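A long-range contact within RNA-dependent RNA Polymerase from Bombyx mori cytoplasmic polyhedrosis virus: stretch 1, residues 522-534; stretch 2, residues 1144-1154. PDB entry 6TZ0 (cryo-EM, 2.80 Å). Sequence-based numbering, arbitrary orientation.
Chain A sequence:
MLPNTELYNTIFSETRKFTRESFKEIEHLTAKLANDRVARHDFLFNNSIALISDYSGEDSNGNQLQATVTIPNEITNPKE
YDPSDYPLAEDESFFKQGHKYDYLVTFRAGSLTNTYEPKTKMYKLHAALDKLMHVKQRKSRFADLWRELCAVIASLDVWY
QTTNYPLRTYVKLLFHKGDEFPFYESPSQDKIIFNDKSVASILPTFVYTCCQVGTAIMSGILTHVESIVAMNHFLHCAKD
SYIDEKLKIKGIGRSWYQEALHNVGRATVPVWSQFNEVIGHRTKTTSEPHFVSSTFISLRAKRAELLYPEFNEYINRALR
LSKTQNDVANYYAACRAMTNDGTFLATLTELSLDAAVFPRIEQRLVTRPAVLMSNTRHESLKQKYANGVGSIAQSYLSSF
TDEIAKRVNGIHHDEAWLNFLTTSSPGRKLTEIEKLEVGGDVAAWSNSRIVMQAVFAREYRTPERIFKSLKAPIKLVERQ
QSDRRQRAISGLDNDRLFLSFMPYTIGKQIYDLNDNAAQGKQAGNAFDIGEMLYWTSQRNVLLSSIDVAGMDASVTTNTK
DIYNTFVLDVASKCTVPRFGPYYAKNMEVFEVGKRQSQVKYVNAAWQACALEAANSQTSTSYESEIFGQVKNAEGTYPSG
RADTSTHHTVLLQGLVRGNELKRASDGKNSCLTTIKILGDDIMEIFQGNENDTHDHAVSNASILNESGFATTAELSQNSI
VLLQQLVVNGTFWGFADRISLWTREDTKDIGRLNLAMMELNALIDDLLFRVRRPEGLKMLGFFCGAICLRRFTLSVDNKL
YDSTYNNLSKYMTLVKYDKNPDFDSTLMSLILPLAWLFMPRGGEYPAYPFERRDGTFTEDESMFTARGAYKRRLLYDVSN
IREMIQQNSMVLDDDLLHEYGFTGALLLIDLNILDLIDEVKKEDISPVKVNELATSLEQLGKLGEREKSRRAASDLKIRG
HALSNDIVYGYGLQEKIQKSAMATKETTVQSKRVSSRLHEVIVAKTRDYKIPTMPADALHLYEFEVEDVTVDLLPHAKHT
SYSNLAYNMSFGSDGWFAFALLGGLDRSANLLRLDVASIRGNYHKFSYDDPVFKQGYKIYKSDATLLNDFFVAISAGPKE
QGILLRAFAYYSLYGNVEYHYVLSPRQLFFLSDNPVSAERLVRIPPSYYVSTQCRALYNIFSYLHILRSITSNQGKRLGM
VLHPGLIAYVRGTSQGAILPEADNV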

# COMPACT_ATOMS: atom_id res chain seq x y z
N GLN A 522 1.35 13.05 -11.72
CA GLN A 522 1.15 11.76 -12.39
C GLN A 522 -0.08 11.94 -13.27
O GLN A 522 -1.20 11.65 -12.85
CB GLN A 522 0.99 10.60 -11.42
CG GLN A 522 2.26 10.19 -10.67
CD GLN A 522 2.47 10.97 -9.39
OE1 GLN A 522 1.54 11.56 -8.86
NE2 GLN A 522 3.70 10.99 -8.90
N ALA A 523 0.14 12.40 -14.50
CA ALA A 523 -0.94 12.64 -15.44
C ALA A 523 -0.88 11.73 -16.65
O ALA A 523 -1.80 11.76 -17.47
CB ALA A 523 -0.93 14.10 -15.92
N GLY A 524 0.17 10.92 -16.79
CA GLY A 524 0.28 9.99 -17.89
C GLY A 524 0.78 10.57 -19.18
O GLY A 524 0.84 9.85 -20.18
N ASN A 525 1.14 11.85 -19.20
CA ASN A 525 1.66 12.48 -20.41
C ASN A 525 3.00 13.13 -20.12
O ASN A 525 3.62 12.85 -19.10
CB ASN A 525 0.65 13.48 -20.99
CG ASN A 525 0.17 14.51 -19.98
OD1 ASN A 525 0.64 14.56 -18.85
ND2 ASN A 525 -0.80 15.31 -20.39
N ALA A 526 3.48 13.98 -21.03
CA ALA A 526 4.80 14.58 -20.89
C ALA A 526 4.88 15.69 -19.85
O ALA A 526 5.95 16.28 -19.71
CB ALA A 526 5.27 15.11 -22.25
N PHE A 527 3.80 16.01 -19.12
CA PHE A 527 3.94 16.96 -18.03
C PHE A 527 4.68 16.38 -16.84
O PHE A 527 5.16 17.15 -16.00
CB PHE A 527 2.58 17.47 -17.53
CG PHE A 527 1.86 18.37 -18.48
CD1 PHE A 527 2.37 19.62 -18.78
CD2 PHE A 527 0.62 18.02 -18.98
CE1 PHE A 527 1.69 20.47 -19.63
CE2 PHE A 527 -0.07 18.87 -19.82
CZ PHE A 527 0.47 20.10 -20.15
N ASP A 528 4.76 15.06 -16.74
CA ASP A 528 5.40 14.42 -15.60
C ASP A 528 6.91 14.59 -15.63
O ASP A 528 7.55 14.62 -14.57
CB ASP A 528 5.05 12.94 -15.57
CG ASP A 528 3.57 12.70 -15.40
OD1 ASP A 528 2.89 13.53 -14.77
OD2 ASP A 528 3.08 11.67 -15.92
N ILE A 529 7.48 14.70 -16.82
CA ILE A 529 8.92 14.74 -17.00
C ILE A 529 9.40 16.14 -17.39
O ILE A 529 10.51 16.29 -17.88
CB ILE A 529 9.37 13.70 -18.04
CG1 ILE A 529 8.66 13.93 -19.37
CG2 ILE A 529 9.06 12.32 -17.55
CD1 ILE A 529 9.12 13.03 -20.47
N GLY A 530 8.57 17.16 -17.18
CA GLY A 530 8.89 18.49 -17.67
C GLY A 530 10.03 19.16 -16.93
O GLY A 530 10.81 19.89 -17.53
N GLU A 531 10.15 18.90 -15.62
CA GLU A 531 11.24 19.49 -14.87
C GLU A 531 12.57 18.83 -15.22
O GLU A 531 13.60 19.50 -15.25
CB GLU A 531 10.97 19.40 -13.37
CG GLU A 531 9.74 20.18 -12.93
CD GLU A 531 9.84 21.68 -13.18
OE1 GLU A 531 10.95 22.24 -13.11
OE2 GLU A 531 8.79 22.29 -13.45
N MET A 532 12.56 17.53 -15.50
CA MET A 532 13.78 16.87 -15.93
C MET A 532 14.17 17.30 -17.34
O MET A 532 15.35 17.48 -17.63
CB MET A 532 13.61 15.36 -15.87
CG MET A 532 13.48 14.81 -14.49
SD MET A 532 13.38 13.01 -14.44
CE MET A 532 11.69 12.77 -14.96
N LEU A 533 13.18 17.46 -18.21
CA LEU A 533 13.40 17.99 -19.55
C LEU A 533 13.95 19.41 -19.52
O LEU A 533 14.78 19.77 -20.36
CB LEU A 533 12.10 17.92 -20.33
CG LEU A 533 11.81 16.75 -21.28
CD1 LEU A 533 12.04 15.40 -20.67
CD2 LEU A 533 10.34 16.85 -21.59
N TYR A 534 13.54 20.21 -18.54
CA TYR A 534 14.12 21.55 -18.39
C TYR A 534 15.53 21.48 -17.83
O TYR A 534 16.46 22.06 -18.41
CB TYR A 534 13.24 22.42 -17.51
CG TYR A 534 13.84 23.79 -17.28
CD1 TYR A 534 13.90 24.71 -18.31
CD2 TYR A 534 14.35 24.14 -16.04
CE1 TYR A 534 14.45 25.95 -18.11
CE2 TYR A 534 14.91 25.38 -15.84
CZ TYR A 534 14.95 26.28 -16.88
OH TYR A 534 15.50 27.52 -16.70
N SER A 1144 -6.29 8.99 -24.85
CA SER A 1144 -5.61 8.66 -23.61
C SER A 1144 -4.34 9.48 -23.48
O SER A 1144 -3.73 9.84 -24.48
CB SER A 1144 -5.28 7.16 -23.56
OG SER A 1144 -4.59 6.82 -22.37
N PRO A 1145 -3.94 9.82 -22.25
CA PRO A 1145 -2.70 10.58 -22.07
C PRO A 1145 -1.44 9.80 -22.41
O PRO A 1145 -0.46 10.41 -22.85
CB PRO A 1145 -2.73 10.98 -20.59
CG PRO A 1145 -4.17 10.95 -20.24
CD PRO A 1145 -4.76 9.83 -21.02
N ARG A 1146 -1.41 8.48 -22.20
CA ARG A 1146 -0.28 7.69 -22.66
C ARG A 1146 -0.23 7.58 -24.17
O ARG A 1146 0.83 7.34 -24.74
CB ARG A 1146 -0.32 6.29 -22.05
CG ARG A 1146 -0.13 6.25 -20.56
CD ARG A 1146 1.31 6.56 -20.23
NE ARG A 1146 1.57 6.54 -18.80
CZ ARG A 1146 2.73 6.87 -18.25
NH1 ARG A 1146 2.88 6.83 -16.94
NH2 ARG A 1146 3.74 7.23 -19.02
N GLN A 1147 -1.38 7.75 -24.83
CA GLN A 1147 -1.45 7.68 -26.28
C GLN A 1147 -0.97 8.99 -26.90
O GLN A 1147 -0.19 8.98 -27.86
CB GLN A 1147 -2.89 7.36 -26.69
CG GLN A 1147 -3.09 7.04 -28.14
CD GLN A 1147 -4.53 6.70 -28.45
OE1 GLN A 1147 -5.41 6.82 -27.60
NE2 GLN A 1147 -4.78 6.24 -29.67
N LEU A 1148 -1.45 10.12 -26.38
CA LEU A 1148 -1.04 11.45 -26.83
C LEU A 1148 -0.05 12.03 -25.82
O LEU A 1148 -0.33 12.98 -25.10
CB LEU A 1148 -2.27 12.36 -26.98
CG LEU A 1148 -3.20 12.41 -28.20
CD1 LEU A 1148 -2.59 13.05 -29.39
CD2 LEU A 1148 -3.66 11.05 -28.61
N PHE A 1149 1.14 11.43 -25.79
CA PHE A 1149 2.09 11.69 -24.71
C PHE A 1149 2.80 13.03 -24.87
O PHE A 1149 2.69 13.91 -24.01
CB PHE A 1149 3.09 10.53 -24.64
CG PHE A 1149 4.08 10.60 -23.51
CD1 PHE A 1149 3.72 10.21 -22.24
CD2 PHE A 1149 5.38 11.00 -23.74
CE1 PHE A 1149 4.63 10.26 -21.20
CE2 PHE A 1149 6.29 11.04 -22.72
CZ PHE A 1149 5.92 10.67 -21.44
N PHE A 1150 3.52 13.22 -25.98
CA PHE A 1150 4.09 14.52 -26.32
C PHE A 1150 3.16 15.40 -27.14
O PHE A 1150 3.45 16.58 -27.32
CB PHE A 1150 5.40 14.39 -27.10
CG PHE A 1150 6.59 14.09 -26.25
CD1 PHE A 1150 7.14 15.08 -25.45
CD2 PHE A 1150 7.20 12.85 -26.29
CE1 PHE A 1150 8.25 14.82 -24.68
CE2 PHE A 1150 8.31 12.59 -25.53
CZ PHE A 1150 8.84 13.57 -24.72
N LEU A 1151 2.06 14.86 -27.65
CA LEU A 1151 1.21 15.58 -28.58
C LEU A 1151 0.09 16.31 -27.84
O LEU A 1151 -0.21 16.03 -26.68
CB LEU A 1151 0.64 14.62 -29.61
CG LEU A 1151 1.37 14.31 -30.92
CD1 LEU A 1151 1.42 15.57 -31.72
CD2 LEU A 1151 2.76 13.75 -30.72
N SER A 1152 -0.55 17.24 -28.54
CA SER A 1152 -1.48 18.16 -27.91
C SER A 1152 -2.85 17.54 -27.71
O SER A 1152 -3.35 16.80 -28.56
CB SER A 1152 -1.61 19.44 -28.74
OG SER A 1152 -2.29 19.18 -29.95
N ASP A 1153 -3.47 17.88 -26.58
CA ASP A 1153 -4.82 17.44 -26.24
C ASP A 1153 -5.89 18.34 -26.83
O ASP A 1153 -7.08 18.09 -26.60
CB ASP A 1153 -4.99 17.41 -24.72
CG ASP A 1153 -4.18 16.32 -24.07
OD1 ASP A 1153 -3.93 15.28 -24.72
OD2 ASP A 1153 -3.80 16.49 -22.89
N ASN A 1154 -5.52 19.37 -27.58
CA ASN A 1154 -6.47 20.39 -27.97
C ASN A 1154 -6.81 20.22 -29.44
O ASN A 1154 -5.90 20.19 -30.28
CB ASN A 1154 -5.90 21.78 -27.72
CG ASN A 1154 -6.96 22.86 -27.70
OD1 ASN A 1154 -8.14 22.59 -27.89
ND2 ASN A 1154 -6.54 24.09 -27.46

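Two segments more than 600 residues apart in the chain meet over a small patch, burying 459 Å² in all, with the CA atoms closest at Asn-525 and Phe-1149, whose CA atoms are 4.4 Å apart. One hydrogen bond crosses the contact: the backbone N of Ala-526 donates to the backbone O of Phe-1149 at 3.1 Å, with an angle of 144° at the hydrogen. This is the one hydrogen bond between the stretches, and it is made where both are loop or turn; Ala-526 lies within a type I turn from Asn-525 to Asp-528, leading toward the helix, with Ile-529 at its N-cap position.

Apolar packing against two phenylalanine rings lies beside the bond. The Phe-1149 side chain, in the t rotamer, leaves CA sideways and its end comes nearer stretch 1; its ring has Ala-526 N over one face and Gly-524 O near the plane at its edge, 3.6 Å from Phe-1149 CD1. The Phe-1150 side chain starts away from stretch 1, yet its ring returns to place CD1 3.7 Å from Ala-526 CB. Ile-529 CD1 touches both rings, 4.1 Å from Phe-1149 CZ and 4.3 Å from Phe-1150 CZ, while Leu-533 CD2 reaches the Phe-1150 edge, 4.2 Å from CE1. The contacts of Ala-526 CB, Ile-529 and Leu-533 with the rings are apolar, between buried side chains.

Gly-524 packs closely on stretch 2 without a hydrogen bond to it. Its O lies 3.0 Å from Pro-1145 O, two acceptors with no proton to share, and 3.3 Å from Arg-1146 N at too poor an angle for a hydrogen bond; a CA-H...O contact also joins Arg-1146 CA to Gly-524 O at 3.5 Å. The positive phi of Gly-524 favours glycine, and a CB here would sit tightly against Pro-1145 CB. Gly-524 CA covers one face of the Arg-1146 guanidinium.

Asp-528 braces the loop from within stretch 1: its OD1 accepts from Ala-523 N at 3.0 Å, and its OD2 from Gly-524 N at 3.1 Å.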